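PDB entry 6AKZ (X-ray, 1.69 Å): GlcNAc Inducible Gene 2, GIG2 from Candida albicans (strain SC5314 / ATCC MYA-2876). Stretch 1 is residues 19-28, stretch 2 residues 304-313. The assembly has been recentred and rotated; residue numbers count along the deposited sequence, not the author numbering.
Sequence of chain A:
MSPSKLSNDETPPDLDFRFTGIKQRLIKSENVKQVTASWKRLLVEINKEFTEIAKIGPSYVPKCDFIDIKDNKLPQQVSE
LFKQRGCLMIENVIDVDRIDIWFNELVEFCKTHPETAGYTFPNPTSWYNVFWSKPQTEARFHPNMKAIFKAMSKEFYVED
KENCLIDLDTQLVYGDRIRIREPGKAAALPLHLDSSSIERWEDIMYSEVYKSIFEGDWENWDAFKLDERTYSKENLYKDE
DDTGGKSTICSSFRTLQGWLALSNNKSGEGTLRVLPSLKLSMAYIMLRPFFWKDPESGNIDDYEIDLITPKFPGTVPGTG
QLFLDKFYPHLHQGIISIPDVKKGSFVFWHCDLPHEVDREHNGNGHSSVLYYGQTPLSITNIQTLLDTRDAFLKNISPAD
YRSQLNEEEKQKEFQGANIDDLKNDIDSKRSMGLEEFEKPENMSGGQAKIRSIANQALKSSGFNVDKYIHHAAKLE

Stretch 1 19-28: FTGIKQRLIK
Stretch 2, residues 304-313: EIDLITPKFP

This is a helix laid against an irregular segment with neither helix nor strand, held by side chains of the helix that reach backbone carbonyls of the segment, with one buried lysine at the centre and apolar contacts at both ends. Residues 19-26 are helical, continuing a helix that begins earlier in the chain, with backbone bonds such as K23 N to F19 O at 3.1 Å; I27, at phi/psi -120/121, is the first to leave helical geometry. Residues 304-313 have no regular structure. The two run in opposite senses: the CA atoms of T20 and P310 lie 4.7 Å apart, those of K23 and L307 6.0 Å, and I27 meets I305 and L307. Together they bury 641 Å².

K23 is the organising residue. Its CA-to-CB bond points toward the segment and its chain is nearly straight, chi1 m and then t, t, t, which delivers the ammonium to several acceptors at once: a salt bridge from K23 NZ to D306 OD2 at 2.8 Å, and hydrogen bonds from K23 NZ to T309 O at 2.9 Å and to D306 O at 3.2 Å. The carboxylate is itself held in place. With chi1 t, D306 OD1 accepts from I308 N at 3.0 Å and T309 N at 3.1 Å, while T309 OG1, at chi1 p, donates to D306 OD2 at 2.7 Å. One aspartate thus binds the backbone NH groups of I308 and T309 and also receives the lysine.

One turn of helix supplies two further links on the same side. T20, chi1 m, donates from OG1 to I308 O at a very short 2.4 Å. Q24, chi1 m with chi2 at 142°, brings NE2 to 3.0 Å from L307 O, but the angle of 123° at the hydrogen makes this bond weak.

The aliphatic part of K23 also packs, its CG lying 3.6 Å from F312 CZ. F312, chi1 m and chi2 85°, points toward the helix and receives F19 CB at 3.7 Å from its CE1 and I22 CG2 at 4.1 Å from its CZ; F19 O lies at the edge of the F312 ring, 3.6 Å from F312 CE1. The rings of F19 and F312 meet obliquely, centroids 5.8 Å apart and planes at 59°, while F19 CB also touches P310 CB at 3.8 Å. At the other end, I27 CB sits 4.1 Å from L307 CD2 and I27 CD1 4.3 Å from I305 CD1.

The fit has one polar cost: K311 O, 3.5 Å from K23 CE, is buried without a partner.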

ATOM      1  N   PHE A  19       2.900  26.180   1.282  1.00 31.89           N
ATOM      2  CA  PHE A  19       2.952  25.144   0.242  1.00 31.09           C
ATOM      3  C   PHE A  19       3.530  25.643  -1.048  1.00 32.73           C
ATOM      4  O   PHE A  19       4.017  24.886  -1.900  1.00 32.73           O
ATOM      5  CB  PHE A  19       1.593  24.438   0.152  1.00 31.23           C
ATOM      6  CG  PHE A  19       1.351  23.473   1.313  1.00 32.97           C
ATOM      7  CD1 PHE A  19       1.939  22.198   1.305  1.00 32.32           C
ATOM      8  CD2 PHE A  19       0.599  23.835   2.407  1.00 32.45           C
ATOM      9  CE1 PHE A  19       1.786  21.347   2.394  1.00 30.33           C
ATOM     10  CE2 PHE A  19       0.408  22.980   3.486  1.00 31.07           C
ATOM     11  CZ  PHE A  19       0.981  21.717   3.461  1.00 33.64           C
ATOM     12  N   THR A  20       3.522  26.973  -1.215  1.00 33.76           N
ATOM     13  CA  THR A  20       4.219  27.567  -2.334  1.00 33.26           C
ATOM     14  C   THR A  20       5.716  27.314  -2.321  1.00 29.75           C
ATOM     15  O   THR A  20       6.329  27.070  -3.376  1.00 31.21           O
ATOM     16  CB  THR A  20       3.852  29.072  -2.420  1.00 37.49           C
ATOM     17  OG1 THR A  20       2.428  29.147  -2.665  1.00 34.81           O
ATOM     18  CG2 THR A  20       4.643  29.766  -3.502  1.00 40.17           C
ATOM     19  N   GLY A  21       6.307  27.358  -1.141  1.00 31.41           N
ATOM     20  CA  GLY A  21       7.733  27.144  -0.976  1.00 29.65           C
ATOM     21  C   GLY A  21       8.065  25.667  -1.150  1.00 29.06           C
ATOM     22  O   GLY A  21       9.114  25.370  -1.653  1.00 27.70           O
ATOM     23  N   ILE A  22       7.109  24.787  -0.812  1.00 31.88           N
ATOM     24  CA  ILE A  22       7.186  23.341  -1.172  1.00 27.77           C
ATOM     25  C   ILE A  22       7.321  23.194  -2.707  1.00 25.58           C
ATOM     26  O   ILE A  22       8.206  22.523  -3.203  1.00 22.89           O
ATOM     27  CB  ILE A  22       5.973  22.540  -0.709  1.00 31.74           C
ATOM     28  CG1 ILE A  22       5.672  22.670   0.808  1.00 32.28           C
ATOM     29  CG2 ILE A  22       6.119  21.080  -1.119  1.00 34.51           C
ATOM     30  CD1 ILE A  22       6.738  22.227   1.740  1.00 35.95           C
ATOM     31  N   LYS A  23       6.477  23.878  -3.475  1.00 25.36           N
ATOM     32  CA  LYS A  23       6.603  23.795  -4.915  1.00 24.76           C
ATOM     33  C   LYS A  23       7.945  24.269  -5.404  1.00 27.84           C
ATOM     34  O   LYS A  23       8.552  23.678  -6.279  1.00 28.23           O
ATOM     35  CB  LYS A  23       5.477  24.569  -5.618  1.00 22.42           C
ATOM     36  CG  LYS A  23       4.075  24.075  -5.380  1.00 24.94           C
ATOM     37  CD  LYS A  23       3.108  24.838  -6.274  1.00 25.04           C
ATOM     38  CE  LYS A  23       1.769  24.157  -6.387  1.00 28.25           C
ATOM     39  NZ  LYS A  23       0.965  24.853  -7.477  1.00 32.83           N
ATOM     40  N   GLN A  24       8.463  25.354  -4.827  1.00 34.02           N
ATOM     41  CA  GLN A  24       9.762  25.834  -5.288  1.00 35.20           C
ATOM     42  C   GLN A  24      10.922  24.998  -4.819  1.00 32.78           C
ATOM     43  O   GLN A  24      11.927  24.963  -5.524  1.00 30.64           O
ATOM     44  CB  GLN A  24       9.952  27.322  -5.036  1.00 38.87           C
ATOM     45  CG  GLN A  24       9.073  28.151  -5.977  1.00 42.27           C
ATOM     46  CD  GLN A  24       8.482  29.371  -5.322  1.00 47.49           C
ATOM     47  OE1 GLN A  24       8.864  29.758  -4.209  1.00 58.09           O
ATOM     48  NE2 GLN A  24       7.532  29.983  -6.003  1.00 47.85           N
ATOM     49  N   ARG A  25      10.754  24.263  -3.719  1.00 29.31           N
ATOM     50  CA  ARG A  25      11.719  23.197  -3.348  1.00 29.32           C
ATOM     51  C   ARG A  25      11.769  22.037  -4.327  1.00 27.18           C
ATOM     52  O   ARG A  25      12.837  21.532  -4.662  1.00 26.10           O
ATOM     53  CB  ARG A  25      11.426  22.644  -1.950  1.00 33.21           C
ATOM     54  CG  ARG A  25      12.608  21.923  -1.302  1.00 33.44           C
ATOM     55  CD  ARG A  25      12.164  21.226  -0.031  1.00 34.24           C
ATOM     56  NE  ARG A  25      11.540  19.985  -0.440  1.00 39.88           N
ATOM     57  CZ  ARG A  25      10.417  19.446   0.046  1.00 37.03           C
ATOM     58  NH1 ARG A  25       9.718  20.017   1.001  1.00 33.43           N
ATOM     59  NH2 ARG A  25       9.998  18.284  -0.463  1.00 34.09           N
ATOM     60  N   LEU A  26      10.603  21.618  -4.794  1.00 27.04           N
ATOM     61  CA  LEU A  26      10.476  20.409  -5.639  1.00 22.79           C
ATOM     62  C   LEU A  26      10.985  20.517  -7.085  1.00 24.89           C
ATOM     63  O   LEU A  26      11.624  19.648  -7.594  1.00 22.61           O
ATOM     64  CB  LEU A  26       9.011  19.979  -5.608  1.00 21.70           C
ATOM     65  CG  LEU A  26       8.480  19.508  -4.249  1.00 24.15           C
ATOM     66  CD1 LEU A  26       6.981  19.308  -4.266  1.00 25.17           C
ATOM     67  CD2 LEU A  26       9.164  18.203  -3.795  1.00 23.06           C
ATOM     68  N   ILE A  27      10.751  21.641  -7.732  1.00 27.00           N
ATOM     69  CA  ILE A  27      11.142  21.807  -9.088  1.00 26.92           C
ATOM     70  C   ILE A  27      12.122  22.983  -9.137  1.00 31.24           C
ATOM     71  O   ILE A  27      11.748  24.067  -8.718  1.00 29.30           O
ATOM     72  CB  ILE A  27       9.893  22.035  -9.971  1.00 28.09           C
ATOM     73  CG1 ILE A  27       8.961  20.788  -9.816  1.00 28.10           C
ATOM     74  CG2 ILE A  27      10.295  22.240 -11.428  1.00 27.41           C
ATOM     75  CD1 ILE A  27       7.944  20.588 -10.939  1.00 28.91           C
ATOM     76  N   LYS A  28      13.333  22.712  -9.612  1.00 33.82           N
ATOM     77  CA  LYS A  28      14.411  23.715  -9.765  1.00 36.68           C
ATOM     78  C   LYS A  28      14.127  24.586 -10.988  1.00 38.10           C
ATOM     79  O   LYS A  28      13.800  24.041 -12.035  1.00 31.97           O
ATOM     80  CB  LYS A  28      15.750  22.991 -10.031  1.00 39.25           C
ATOM     81  CG  LYS A  28      16.262  22.054  -8.938  1.00 43.23           C
ATOM     82  CD  LYS A  28      16.379  22.723  -7.582  1.00 50.44           C
ATOM     83  CE  LYS A  28      16.774  21.746  -6.469  1.00 56.16           C
ATOM     84  NZ  LYS A  28      15.713  21.587  -5.425  1.00 57.14           N
ATOM     85  N   GLU A 304       0.699  25.514 -18.900  1.00 29.05           N
ATOM     86  CA  GLU A 304       1.852  26.237 -18.368  1.00 33.28           C
ATOM     87  C   GLU A 304       1.956  25.989 -16.889  1.00 29.94           C
ATOM     88  O   GLU A 304       0.978  25.970 -16.183  1.00 27.72           O
ATOM     89  CB  GLU A 304       1.692  27.756 -18.591  1.00 39.70           C
ATOM     90  CG  GLU A 304       1.789  28.113 -20.067  1.00 45.82           C
ATOM     91  CD  GLU A 304       1.609  29.596 -20.323  1.00 50.58           C
ATOM     92  OE1 GLU A 304       0.448  30.036 -20.277  1.00 56.09           O
ATOM     93  OE2 GLU A 304       2.622  30.299 -20.552  1.00 51.56           O
ATOM     94  N   ILE A 305       3.179  25.901 -16.414  1.00 32.56           N
ATOM     95  CA  ILE A 305       3.459  25.534 -15.042  1.00 31.63           C
ATOM     96  C   ILE A 305       2.984  26.568 -14.076  1.00 34.27           C
ATOM     97  O   ILE A 305       2.996  27.763 -14.399  1.00 43.93           O
ATOM     98  CB  ILE A 305       4.966  25.229 -14.866  1.00 32.45           C
ATOM     99  CG1 ILE A 305       5.191  24.455 -13.573  1.00 29.01           C
ATOM    100  CG2 ILE A 305       5.783  26.518 -14.879  1.00 32.88           C
ATOM    101  CD1 ILE A 305       6.500  23.707 -13.561  1.00 27.56           C
ATOM    102  N   ASP A 306       2.495  26.125 -12.932  1.00 29.79           N
ATOM    103  CA  ASP A 306       2.093  26.961 -11.831  1.00 32.82           C
ATOM    104  C   ASP A 306       3.045  26.669 -10.656  1.00 35.02           C
ATOM    105  O   ASP A 306       2.862  25.670  -9.925  1.00 33.95           O
ATOM    106  CB  ASP A 306       0.653  26.663 -11.359  1.00 34.65           C
ATOM    107  CG  ASP A 306       0.341  27.277  -9.970  1.00 38.20           C
ATOM    108  OD1 ASP A 306       0.893  28.357  -9.671  1.00 39.68           O
ATOM    109  OD2 ASP A 306      -0.413  26.686  -9.153  1.00 42.56           O
ATOM    110  N   LEU A 307       4.014  27.569 -10.439  1.00 33.50           N
ATOM    111  CA  LEU A 307       4.937  27.415  -9.344  1.00 34.63           C
ATOM    112  C   LEU A 307       4.611  28.263  -8.155  1.00 36.89           C
ATOM    113  O   LEU A 307       5.378  28.281  -7.203  1.00 43.34           O
ATOM    114  CB  LEU A 307       6.345  27.672  -9.835  1.00 34.26           C
ATOM    115  CG  LEU A 307       6.857  26.560 -10.763  1.00 34.52           C
ATOM    116  CD1 LEU A 307       7.998  27.105 -11.583  1.00 39.07           C
ATOM    117  CD2 LEU A 307       7.337  25.286 -10.065  1.00 25.87           C
ATOM    118  N   ILE A 308       3.429  28.882  -8.148  1.00 36.78           N
ATOM    119  CA  ILE A 308       3.107  29.895  -7.149  1.00 40.38           C
ATOM    120  C   ILE A 308       1.960  29.523  -6.226  1.00 38.06           C
ATOM    121  O   ILE A 308       2.156  29.584  -5.023  1.00 41.04           O
ATOM    122  CB  ILE A 308       2.795  31.295  -7.788  1.00 41.41           C
ATOM    123  CG1 ILE A 308       3.865  31.710  -8.817  1.00 43.23           C
ATOM    124  CG2 ILE A 308       2.647  32.349  -6.705  1.00 41.30           C
ATOM    125  CD1 ILE A 308       5.306  31.689  -8.324  1.00 44.89           C
ATOM    126  N   THR A 309       0.774  29.157  -6.727  1.00 36.29           N
ATOM    127  CA  THR A 309      -0.375  28.970  -5.776  1.00 36.78           C
ATOM    128  C   THR A 309      -0.100  27.753  -4.894  1.00 32.54           C
ATOM    129  O   THR A 309       0.381  26.762  -5.424  1.00 34.82           O
ATOM    130  CB  THR A 309      -1.718  28.663  -6.475  1.00 41.20           C
ATOM    131  OG1 THR A 309      -1.718  27.281  -6.899  1.00 42.19           O
ATOM    132  CG2 THR A 309      -1.959  29.600  -7.688  1.00 39.86           C
ATOM    133  N   PRO A 310      -0.489  27.780  -3.616  1.00 33.87           N
ATOM    134  CA  PRO A 310      -0.328  26.622  -2.747  1.00 30.91           C
ATOM    135  C   PRO A 310      -1.454  25.584  -2.966  1.00 23.56           C
ATOM    136  O   PRO A 310      -2.087  25.149  -2.024  1.00 31.67           O
ATOM    137  CB  PRO A 310      -0.431  27.252  -1.365  1.00 31.11           C
ATOM    138  CG  PRO A 310      -1.496  28.275  -1.557  1.00 33.33           C
ATOM    139  CD  PRO A 310      -1.212  28.863  -2.911  1.00 33.65           C
ATOM    140  N   LYS A 311      -1.704  25.204  -4.205  1.00 25.39           N
ATOM    141  CA  LYS A 311      -2.780  24.235  -4.512  1.00 26.68           C
ATOM    142  C   LYS A 311      -2.122  22.861  -4.632  1.00 22.04           C
ATOM    143  O   LYS A 311      -1.222  22.673  -5.441  1.00 23.24           O
ATOM    144  CB  LYS A 311      -3.519  24.602  -5.806  1.00 27.93           C
ATOM    145  CG  LYS A 311      -4.395  25.865  -5.587  1.00 30.08           C
ATOM    146  CD  LYS A 311      -5.218  26.179  -6.794  1.00 32.12           C
ATOM    147  CE  LYS A 311      -5.815  27.567  -6.692  1.00 34.75           C
ATOM    148  NZ  LYS A 311      -6.675  27.738  -5.486  1.00 36.50           N
ATOM    149  N   PHE A 312      -2.585  21.950  -3.798  1.00 23.61           N
ATOM    150  CA  PHE A 312      -2.237  20.523  -3.834  1.00 24.11           C
ATOM    151  C   PHE A 312      -3.559  19.762  -3.877  1.00 19.32           C
ATOM    152  O   PHE A 312      -4.150  19.412  -2.840  1.00 21.29           O
ATOM    153  CB  PHE A 312      -1.352  20.179  -2.644  1.00 23.64           C
ATOM    154  CG  PHE A 312       0.052  20.581  -2.852  1.00 26.16           C
ATOM    155  CD1 PHE A 312       0.481  21.899  -2.562  1.00 25.35           C
ATOM    156  CD2 PHE A 312       0.945  19.713  -3.437  1.00 25.26           C
ATOM    157  CE1 PHE A 312       1.784  22.287  -2.841  1.00 25.22           C
ATOM    158  CE2 PHE A 312       2.264  20.108  -3.702  1.00 24.10           C
ATOM    159  CZ  PHE A 312       2.676  21.410  -3.411  1.00 26.14           C
ATOM    160  N   PRO A 313      -4.122  19.658  -5.081  1.00 18.58           N
ATOM    161  CA  PRO A 313      -5.480  19.158  -5.176  1.00 19.84           C
ATOM    162  C   PRO A 313      -5.692  17.743  -4.636  1.00 21.26           C
ATOM    163  O   PRO A 313      -4.795  16.884  -4.777  1.00 19.35           O
ATOM    164  CB  PRO A 313      -5.772  19.219  -6.664  1.00 21.60           C
ATOM    165  CG  PRO A 313      -4.674  19.988  -7.311  1.00 22.56           C
ATOM    166  CD  PRO A 313      -3.509  19.959  -6.386  1.00 18.84           C
TER